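Local atomic coordinates of CRISPR-associated endonuclease Cas9 (PDB entry 5X2H), a protein that cuts foreign DNA in CRISPR immunity, using a bound guide RNA to find its target and RuvC-like and HNH nuclease domains to cleave the two strands. Residues Gly34-Thr39 with Phe625-Glu630; Arg466-Ala471 with Val816-Glu821. One frame throughout, in Å; residues are numbered along the deposited sequence.

Contact 1. Residues Gly34-Thr39 with Phe625-Glu630. With nucleotides of chain B.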
loop_
_atom_site.group_PDB
_atom_site.type_symbol
_atom_site.label_atom_id
_atom_site.label_comp_id
_atom_site.label_asym_id
_atom_site.label_seq_id
_atom_site.Cartn_x
_atom_site.Cartn_y
_atom_site.Cartn_z
ATOM N N GLY A 34 -0.144 -27.890 -15.538
ATOM C CA GLY A 34 0.715 -26.721 -15.610
ATOM C C GLY A 34 0.808 -26.013 -14.276
ATOM O O GLY A 34 -0.006 -26.223 -13.371
ATOM N N VAL A 35 1.832 -25.166 -14.171
ATOM C CA VAL A 35 2.055 -24.315 -13.008
ATOM C C VAL A 35 2.404 -22.919 -13.503
ATOM O O VAL A 35 3.260 -22.762 -14.381
ATOM C CB VAL A 35 3.179 -24.845 -12.093
ATOM C CG1 VAL A 35 3.241 -24.025 -10.813
ATOM C CG2 VAL A 35 2.981 -26.315 -11.776
ATOM N N ARG A 36 1.747 -21.909 -12.943
ATOM C CA ARG A 36 1.992 -20.512 -13.283
ATOM C C ARG A 36 2.601 -19.824 -12.066
ATOM O O ARG A 36 1.900 -19.552 -11.086
ATOM C CB ARG A 36 0.701 -19.826 -13.721
ATOM C CG ARG A 36 0.813 -18.323 -13.917
ATOM C CD ARG A 36 1.535 -17.960 -15.206
ATOM N NE ARG A 36 1.270 -16.573 -15.586
ATOM C CZ ARG A 36 1.821 -15.957 -16.627
ATOM N NH1 ARG A 36 2.683 -16.599 -17.405
ATOM N NH2 ARG A 36 1.510 -14.695 -16.890
ATOM N N ILE A 37 3.902 -19.555 -12.126
ATOM C CA ILE A 37 4.612 -18.869 -11.052
ATOM C C ILE A 37 4.635 -17.383 -11.388
ATOM O O ILE A 37 5.321 -16.962 -12.322
ATOM C CB ILE A 37 6.036 -19.412 -10.876
ATOM C CG1 ILE A 37 6.020 -20.913 -10.573
ATOM C CG2 ILE A 37 6.757 -18.647 -9.780
ATOM C CD1 ILE A 37 5.514 -21.254 -9.194
ATOM N N PHE A 38 3.893 -16.582 -10.624
ATOM C CA PHE A 38 3.842 -15.147 -10.862
ATOM C C PHE A 38 4.591 -14.324 -9.824
ATOM O O PHE A 38 4.733 -13.113 -10.022
ATOM C CB PHE A 38 2.385 -14.663 -10.939
ATOM C CG PHE A 38 1.554 -15.011 -9.735
ATOM C CD1 PHE A 38 0.848 -16.201 -9.689
ATOM C CD2 PHE A 38 1.456 -14.137 -8.663
ATOM C CE1 PHE A 38 0.073 -16.525 -8.590
ATOM C CE2 PHE A 38 0.681 -14.454 -7.558
ATOM C CZ PHE A 38 -0.011 -15.649 -7.524
ATOM N N THR A 39 5.064 -14.947 -8.741
ATOM C CA THR A 39 5.868 -14.336 -7.665
ATOM C C THR A 39 6.137 -12.834 -7.758
ATOM O O THR A 39 5.824 -12.083 -6.836
ATOM C CB THR A 39 7.241 -15.039 -7.560
ATOM O OG1 THR A 39 7.055 -16.390 -7.122
ATOM C CG2 THR A 39 8.146 -14.314 -6.574
ATOM N N PHE A 625 5.854 -27.389 -18.574
ATOM C CA PHE A 625 6.862 -26.338 -18.604
ATOM C C PHE A 625 6.331 -25.186 -17.761
ATOM O O PHE A 625 5.341 -24.543 -18.131
ATOM C CB PHE A 625 7.177 -25.890 -20.027
ATOM C CG PHE A 625 8.396 -25.021 -20.120
ATOM C CD1 PHE A 625 9.663 -25.587 -20.174
ATOM C CD2 PHE A 625 8.282 -23.642 -20.130
ATOM C CE1 PHE A 625 10.790 -24.790 -20.250
ATOM C CE2 PHE A 625 9.405 -22.841 -20.206
ATOM C CZ PHE A 625 10.661 -23.415 -20.266
ATOM N N VAL A 626 6.982 -24.941 -16.623
ATOM C CA VAL A 626 6.503 -23.940 -15.678
ATOM C C VAL A 626 6.513 -22.568 -16.333
ATOM O O VAL A 626 7.526 -22.135 -16.899
ATOM C CB VAL A 626 7.359 -23.968 -14.405
ATOM C CG1 VAL A 626 6.864 -22.935 -13.409
ATOM C CG2 VAL A 626 7.343 -25.362 -13.794
ATOM N N SER A 627 5.382 -21.872 -16.255
ATOM C CA SER A 627 5.205 -20.580 -16.903
ATOM C C SER A 627 5.485 -19.452 -15.920
ATOM O O SER A 627 4.939 -19.436 -14.811
ATOM C CB SER A 627 3.787 -20.441 -17.462
ATOM O OG SER A 627 3.575 -19.142 -17.992
ATOM N N LYS A 628 6.329 -18.510 -16.335
ATOM C CA LYS A 628 6.609 -17.294 -15.596
ATOM C C LYS A 628 6.493 -16.104 -16.538
ATOM O O LYS A 628 6.994 -16.156 -17.667
ATOM C CB LYS A 628 8.013 -17.317 -14.972
ATOM C CG LYS A 628 8.288 -18.504 -14.066
ATOM C CD LYS A 628 9.646 -18.365 -13.388
ATOM C CE LYS A 628 9.959 -19.573 -12.518
ATOM N NZ LYS A 628 11.158 -19.354 -11.666
ATOM N N PRO A 629 5.840 -15.028 -16.114
ATOM C CA PRO A 629 5.713 -13.855 -16.981
ATOM C C PRO A 629 6.951 -12.977 -16.917
ATOM O O PRO A 629 7.589 -12.829 -15.873
ATOM C CB PRO A 629 4.495 -13.127 -16.402
ATOM C CG PRO A 629 4.565 -13.440 -14.939
ATOM C CD PRO A 629 5.120 -14.853 -14.840
ATOM N N GLU A 630 7.286 -12.386 -18.060
ATOM C CA GLU A 630 8.375 -11.423 -18.082
ATOM C C GLU A 630 7.936 -10.131 -17.400
ATOM O O GLU A 630 6.800 -9.679 -17.563
ATOM C CB GLU A 630 8.832 -11.158 -19.517
ATOM C CG GLU A 630 7.777 -10.586 -20.441
ATOM C CD GLU A 630 8.304 -10.387 -21.851
ATOM O OE1 GLU A 630 9.460 -10.792 -22.119
ATOM O OE2 GLU A 630 7.565 -9.829 -22.691
ATOM P P A B 78 1.790 -11.887 -20.034
ATOM O OP1 A B 78 2.005 -12.771 -18.860
ATOM O OP2 A B 78 0.434 -11.751 -20.626
ATOM O "O5'" A B 78 2.296 -10.431 -19.640
ATOM C "C5'" A B 78 3.636 -10.213 -19.220
ATOM C "C4'" A B 78 4.038 -8.771 -19.388
ATOM O "O4'" A B 78 3.715 -8.342 -20.741
ATOM C "C3'" A B 78 3.330 -7.785 -18.458
ATOM O "O3'" A B 78 4.209 -6.690 -18.208
ATOM C "C2'" A B 78 2.179 -7.297 -19.323
ATOM O "O2'" A B 78 1.624 -6.060 -18.933
ATOM C "C1'" A B 78 2.862 -7.216 -20.683
ATOM N N9 A B 78 1.939 -7.243 -21.817
ATOM C C8 A B 78 0.759 -7.933 -21.928
ATOM N N7 A B 78 0.143 -7.730 -23.065
ATOM C C5 A B 78 0.966 -6.840 -23.739
ATOM C C6 A B 78 0.867 -6.230 -25.000
ATOM N N6 A B 78 -0.146 -6.440 -25.843
ATOM N N1 A B 78 1.861 -5.393 -25.376
ATOM C C2 A B 78 2.881 -5.186 -24.530
ATOM N N3 A B 78 3.084 -5.698 -23.318
ATOM C C4 A B 78 2.077 -6.524 -22.979
ATOM P P C B 77 1.398 -15.792 -25.619
ATOM O OP1 C B 77 2.112 -17.013 -26.069
ATOM O OP2 C B 77 0.211 -15.939 -24.739
ATOM O "O5'" C B 77 2.424 -14.854 -24.850
ATOM C "C5'" C B 77 1.979 -13.935 -23.867
ATOM C "C4'" C B 77 3.094 -13.001 -23.484
ATOM O "O4'" C B 77 3.561 -12.303 -24.658
ATOM C "C3'" C B 77 2.754 -11.897 -22.496
ATOM O "O3'" C B 77 2.829 -12.368 -21.161
ATOM C "C2'" C B 77 3.796 -10.823 -22.804
ATOM O "O2'" C B 77 4.996 -11.075 -22.090
ATOM C "C1'" C B 77 4.072 -11.045 -24.296
ATOM N N1 C B 77 3.493 -10.014 -25.186
ATOM C C2 C B 77 4.205 -8.827 -25.364
ATOM O O2 C B 77 5.269 -8.667 -24.746
ATOM N N3 C B 77 3.714 -7.881 -26.194
ATOM C C4 C B 77 2.570 -8.099 -26.843
ATOM N N4 C B 77 2.125 -7.132 -27.648
ATOM C C5 C B 77 1.826 -9.306 -26.687
ATOM C C6 C B 77 2.326 -10.234 -25.863
#
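Arg-36 and Ser-627 form a single parallel beta bridge, CA 4.8 Å from CA: Ser-627 N donates to Val-35 O at 3.0 Å, and Ser-627 O accepts from Ile-37 N at 2.9 Å. The first torsion of Arg-36 puts CG anti to the backbone N (chi1 172°) and the chain bends at chi2. Its guanidinium meets Ser-627 edge-on: NH1 donates to OG at 2.8 Å, 9° from the plane of the group. NH2 of Arg-36 reaches the RNA, bonding to OP1 of A78 of chain B at 2.8 Å, while NE forms a salt bridge with Glu-464. Pro-629 lies against one face, its CD 3.9 Å above the guanidinium centre, so the cation is gripped at its edge and backed by a ring. Ser-627 OG probably also bonds to Ser-817 O. The side chains of Ile-37 and Val-626 cross obliquely, CG1 of Ile-37 3.6 Å from CG1 of Val-626. Strand 29-37 is an edge strand of the five-stranded mixed sheet of the RNase H-like RuvC fold, bonded on its other edge to strand 19-26. Helix 456-476 packs on Arg-36, and helix 557-566, carrying the predicted magnesium ligand His-558, packs on Val-35 and Ile-37.

Contact 2. Residues Arg466-Ala471 with Val816-Glu821. With nucleotides of chain B.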
loop_
_atom_site.group_PDB
_atom_site.type_symbol
_atom_site.label_atom_id
_atom_site.label_comp_id
_atom_site.label_asym_id
_atom_site.label_seq_id
_atom_site.Cartn_x
_atom_site.Cartn_y
_atom_site.Cartn_z
ATOM N N ARG A 466 -7.632 -15.537 -13.169
ATOM C CA ARG A 466 -8.467 -15.242 -14.327
ATOM C C ARG A 466 -7.718 -15.494 -15.630
ATOM O O ARG A 466 -8.274 -16.075 -16.569
ATOM C CB ARG A 466 -8.962 -13.796 -14.266
ATOM C CG ARG A 466 -9.539 -13.299 -15.578
ATOM C CD ARG A 466 -10.111 -11.901 -15.456
ATOM N NE ARG A 466 -10.675 -11.446 -16.723
ATOM C CZ ARG A 466 -10.001 -10.746 -17.630
ATOM N NH1 ARG A 466 -8.737 -10.411 -17.405
ATOM N NH2 ARG A 466 -10.590 -10.376 -18.759
ATOM N N LYS A 467 -6.456 -15.067 -15.700
ATOM C CA LYS A 467 -5.682 -15.236 -16.925
ATOM C C LYS A 467 -5.511 -16.709 -17.270
ATOM O O LYS A 467 -5.685 -17.107 -18.428
ATOM C CB LYS A 467 -4.323 -14.552 -16.781
ATOM C CG LYS A 467 -3.395 -14.762 -17.969
ATOM C CD LYS A 467 -2.073 -14.029 -17.783
ATOM C CE LYS A 467 -2.283 -12.529 -17.677
ATOM N NZ LYS A 467 -0.996 -11.789 -17.715
ATOM N N VAL A 468 -5.183 -17.537 -16.276
ATOM C CA VAL A 468 -4.997 -18.963 -16.526
ATOM C C VAL A 468 -6.321 -19.621 -16.892
ATOM O O VAL A 468 -6.386 -20.441 -17.816
ATOM C CB VAL A 468 -4.343 -19.637 -15.306
ATOM C CG1 VAL A 468 -4.313 -21.149 -15.484
ATOM C CG2 VAL A 468 -2.937 -19.104 -15.101
ATOM N N LEU A 469 -7.396 -19.274 -16.180
ATOM C CA LEU A 469 -8.701 -19.864 -16.467
ATOM C C LEU A 469 -9.174 -19.499 -17.869
ATOM O O LEU A 469 -9.616 -20.366 -18.633
ATOM C CB LEU A 469 -9.726 -19.416 -15.423
ATOM C CG LEU A 469 -11.197 -19.712 -15.742
ATOM C CD1 LEU A 469 -11.460 -21.211 -15.830
ATOM C CD2 LEU A 469 -12.116 -19.065 -14.719
ATOM N N ASN A 470 -9.086 -18.216 -18.230
ATOM C CA ASN A 470 -9.549 -17.793 -19.547
ATOM C C ASN A 470 -8.698 -18.386 -20.664
ATOM O O ASN A 470 -9.216 -18.664 -21.753
ATOM C CB ASN A 470 -9.570 -16.267 -19.634
ATOM C CG ASN A 470 -10.728 -15.659 -18.858
ATOM O OD1 ASN A 470 -11.677 -16.356 -18.502
ATOM N ND2 ASN A 470 -10.655 -14.358 -18.597
ATOM N N ALA A 471 -7.402 -18.593 -20.417
ATOM C CA ALA A 471 -6.565 -19.266 -21.407
ATOM C C ALA A 471 -7.009 -20.707 -21.611
ATOM O O ALA A 471 -7.023 -21.206 -22.743
ATOM C CB ALA A 471 -5.097 -19.210 -20.986
ATOM N N VAL A 816 6.669 -17.384 -23.303
ATOM C CA VAL A 816 5.848 -18.374 -22.614
ATOM C C VAL A 816 4.426 -17.844 -22.507
ATOM O O VAL A 816 4.214 -16.683 -22.134
ATOM C CB VAL A 816 6.398 -18.693 -21.213
ATOM C CG1 VAL A 816 6.023 -20.113 -20.803
ATOM C CG2 VAL A 816 7.886 -18.483 -21.157
ATOM N N SER A 817 3.453 -18.693 -22.819
ATOM C CA SER A 817 2.065 -18.369 -22.537
ATOM C C SER A 817 1.778 -18.637 -21.060
ATOM O O SER A 817 2.624 -19.142 -20.317
ATOM C CB SER A 817 1.135 -19.170 -23.443
ATOM O OG SER A 817 1.086 -20.529 -23.050
ATOM N N ALA A 818 0.570 -18.290 -20.614
ATOM C CA ALA A 818 0.222 -18.521 -19.217
ATOM C C ALA A 818 0.052 -20.001 -18.901
ATOM O O ALA A 818 0.074 -20.376 -17.723
ATOM C CB ALA A 818 -1.054 -17.758 -18.854
ATOM N N LEU A 819 -0.111 -20.844 -19.919
ATOM C CA LEU A 819 -0.302 -22.276 -19.739
ATOM C C LEU A 819 0.979 -23.076 -19.940
ATOM O O LEU A 819 0.936 -24.310 -19.894
ATOM C CB LEU A 819 -1.382 -22.788 -20.700
ATOM C CG LEU A 819 -2.754 -22.108 -20.634
ATOM C CD1 LEU A 819 -3.748 -22.827 -21.535
ATOM C CD2 LEU A 819 -3.265 -22.050 -19.205
ATOM N N GLY A 820 2.108 -22.412 -20.161
ATOM C CA GLY A 820 3.365 -23.099 -20.364
ATOM C C GLY A 820 3.737 -23.372 -21.804
ATOM O O GLY A 820 4.712 -24.094 -22.044
ATOM N N GLU A 821 3.000 -22.825 -22.767
ATOM C CA GLU A 821 3.340 -23.004 -24.172
ATOM C C GLU A 821 4.491 -22.080 -24.550
ATOM O O GLU A 821 4.485 -20.892 -24.209
ATOM C CB GLU A 821 2.125 -22.725 -25.054
ATOM C CG GLU A 821 0.856 -23.412 -24.579
ATOM C CD GLU A 821 -0.384 -22.873 -25.260
ATOM O OE1 GLU A 821 -0.783 -23.433 -26.303
ATOM O OE2 GLU A 821 -0.951 -21.879 -24.754
ATOM P P U B 74 -8.303 -8.251 -20.432
ATOM O OP1 U B 74 -9.497 -8.975 -20.937
ATOM O OP2 U B 74 -7.325 -8.976 -19.583
ATOM O "O5'" U B 74 -7.515 -7.638 -21.674
ATOM C "C5'" U B 74 -8.178 -6.837 -22.642
ATOM C "C4'" U B 74 -7.199 -6.079 -23.504
ATOM O "O4'" U B 74 -6.354 -5.244 -22.673
ATOM C "C3'" U B 74 -6.217 -6.923 -24.305
ATOM O "O3'" U B 74 -6.781 -7.406 -25.513
ATOM C "C2'" U B 74 -5.049 -5.967 -24.531
ATOM O "O2'" U B 74 -5.301 -5.116 -25.639
ATOM C "C1'" U B 74 -5.073 -5.122 -23.254
ATOM N N1 U B 74 -4.048 -5.537 -22.268
ATOM C C2 U B 74 -2.769 -5.040 -22.437
ATOM O O2 U B 74 -2.466 -4.297 -23.353
ATOM N N3 U B 74 -1.854 -5.445 -21.497
ATOM C C4 U B 74 -2.086 -6.280 -20.423
ATOM O O4 U B 74 -1.159 -6.558 -19.659
ATOM C C5 U B 74 -3.436 -6.749 -20.315
ATOM C C6 U B 74 -4.346 -6.371 -21.218
ATOM P P C B 77 1.398 -15.792 -25.619
ATOM O OP1 C B 77 2.112 -17.013 -26.069
ATOM O OP2 C B 77 0.211 -15.939 -24.739
ATOM O "O5'" C B 77 2.424 -14.854 -24.850
ATOM C "C5'" C B 77 1.979 -13.935 -23.867
ATOM C "C4'" C B 77 3.094 -13.001 -23.484
ATOM O "O4'" C B 77 3.561 -12.303 -24.658
ATOM C "C3'" C B 77 2.754 -11.897 -22.496
ATOM O "O3'" C B 77 2.829 -12.368 -21.161
ATOM C "C2'" C B 77 3.796 -10.823 -22.804
ATOM O "O2'" C B 77 4.996 -11.075 -22.090
ATOM C "C1'" C B 77 4.072 -11.045 -24.296
ATOM N N1 C B 77 3.493 -10.014 -25.186
ATOM C C2 C B 77 4.205 -8.827 -25.364
ATOM O O2 C B 77 5.269 -8.667 -24.746
ATOM N N3 C B 77 3.714 -7.881 -26.194
ATOM C C4 C B 77 2.570 -8.099 -26.843
ATOM N N4 C B 77 2.125 -7.132 -27.648
ATOM C C5 C B 77 1.826 -9.306 -26.687
ATOM C C6 C B 77 2.326 -10.234 -25.863
ATOM P P G B 73 -6.376 -7.823 -14.981
ATOM O OP1 G B 73 -7.218 -9.045 -14.973
ATOM O OP2 G B 73 -4.898 -7.935 -15.064
ATOM O "O5'" G B 73 -6.834 -6.895 -16.191
ATOM C "C5'" G B 73 -8.207 -6.642 -16.445
ATOM C "C4'" G B 73 -8.384 -5.665 -17.580
ATOM O "O4'" G B 73 -7.613 -4.466 -17.313
ATOM C "C3'" G B 73 -7.893 -6.122 -18.946
ATOM O "O3'" G B 73 -8.817 -6.964 -19.614
ATOM C "C2'" G B 73 -7.644 -4.803 -19.667
ATOM O "O2'" G B 73 -8.863 -4.255 -20.140
ATOM C "C1'" G B 73 -7.133 -3.923 -18.525
ATOM N N9 G B 73 -5.659 -3.879 -18.476
ATOM C C8 G B 73 -4.835 -4.510 -17.576
ATOM N N7 G B 73 -3.572 -4.275 -17.796
ATOM C C5 G B 73 -3.560 -3.443 -18.908
ATOM C C6 G B 73 -2.475 -2.857 -19.614
ATOM O O6 G B 73 -1.265 -2.963 -19.386
ATOM N N1 G B 73 -2.914 -2.079 -20.681
ATOM C C2 G B 73 -4.229 -1.888 -21.028
ATOM N N2 G B 73 -4.461 -1.104 -22.091
ATOM N N3 G B 73 -5.245 -2.430 -20.380
ATOM C C4 G B 73 -4.842 -3.189 -19.338
#
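Leu-819 lies against Val-468 and Ala-471, one turn apart on helix 456-476, and it belongs to the type I turn of Ser-817 to Gly-820 that links strands 810-816 and 822-824 in a beta hairpin. With CG anti to its own carbonyl carbon (chi1 -56°), Leu-819 sets that atom 3.7 Å from Ala-471 CB. Its two methyls then part: CD1 rests by Ala-471 O, and CD2 sits 4.0 Å from Val-468 CG1, the two side chains crossing at a slant, and close to Val-468 O. Ala-818 points its CB at the helix, 3.9 Å from Lys-467 CG, so it lies beside the aliphatic part of a lysine whose NZ goes on to an RNA phosphate. No hydrogen bond joins the segments; the interface is apolar, with Trp-22 of strand 19-26 also touching Val-468 and Leu-819. RNA contacts flank it. On the helix, Arg-466 offers its guanidinium edge to the phosphate of U74 of chain B, NH2 bonding to OP1 at 2.8 Å and NH1 to OP2 at 3.0 Å, almost straight at 174°, while NE is held by Leu-441 O. The turn is braced internally: Ser-817 OG accepts from Glu-821 N at 3.0 Å and donates to Glu-821 OE2 on its anti side, and Ser-817 CB packs 3.5 Å from OP1 of C77 of chain B.

From the N terminus the chain passes 34-39, 466-471, 625-630 and 816-821 in turn. Contact 1 therefore closes a loop of 585 intervening residues and contact 2 one of 344, and the two cross. Contact 1 ties an edge strand of the RuvC sheet to the segment after helix 615-622; contact 2 ties helix 456-476, which packs on that sheet, to a hairpin of the C-terminal antiparallel sheet. Their centres lie 9 Å apart and they touch: Arg-36 NH1 packs 3.6 Å from Ala-818 CA. Contact 1 joins parts of the RuvC region to each other, and contact 2 adds the hairpin of the C-terminal sheet beside it, next to bound RNA.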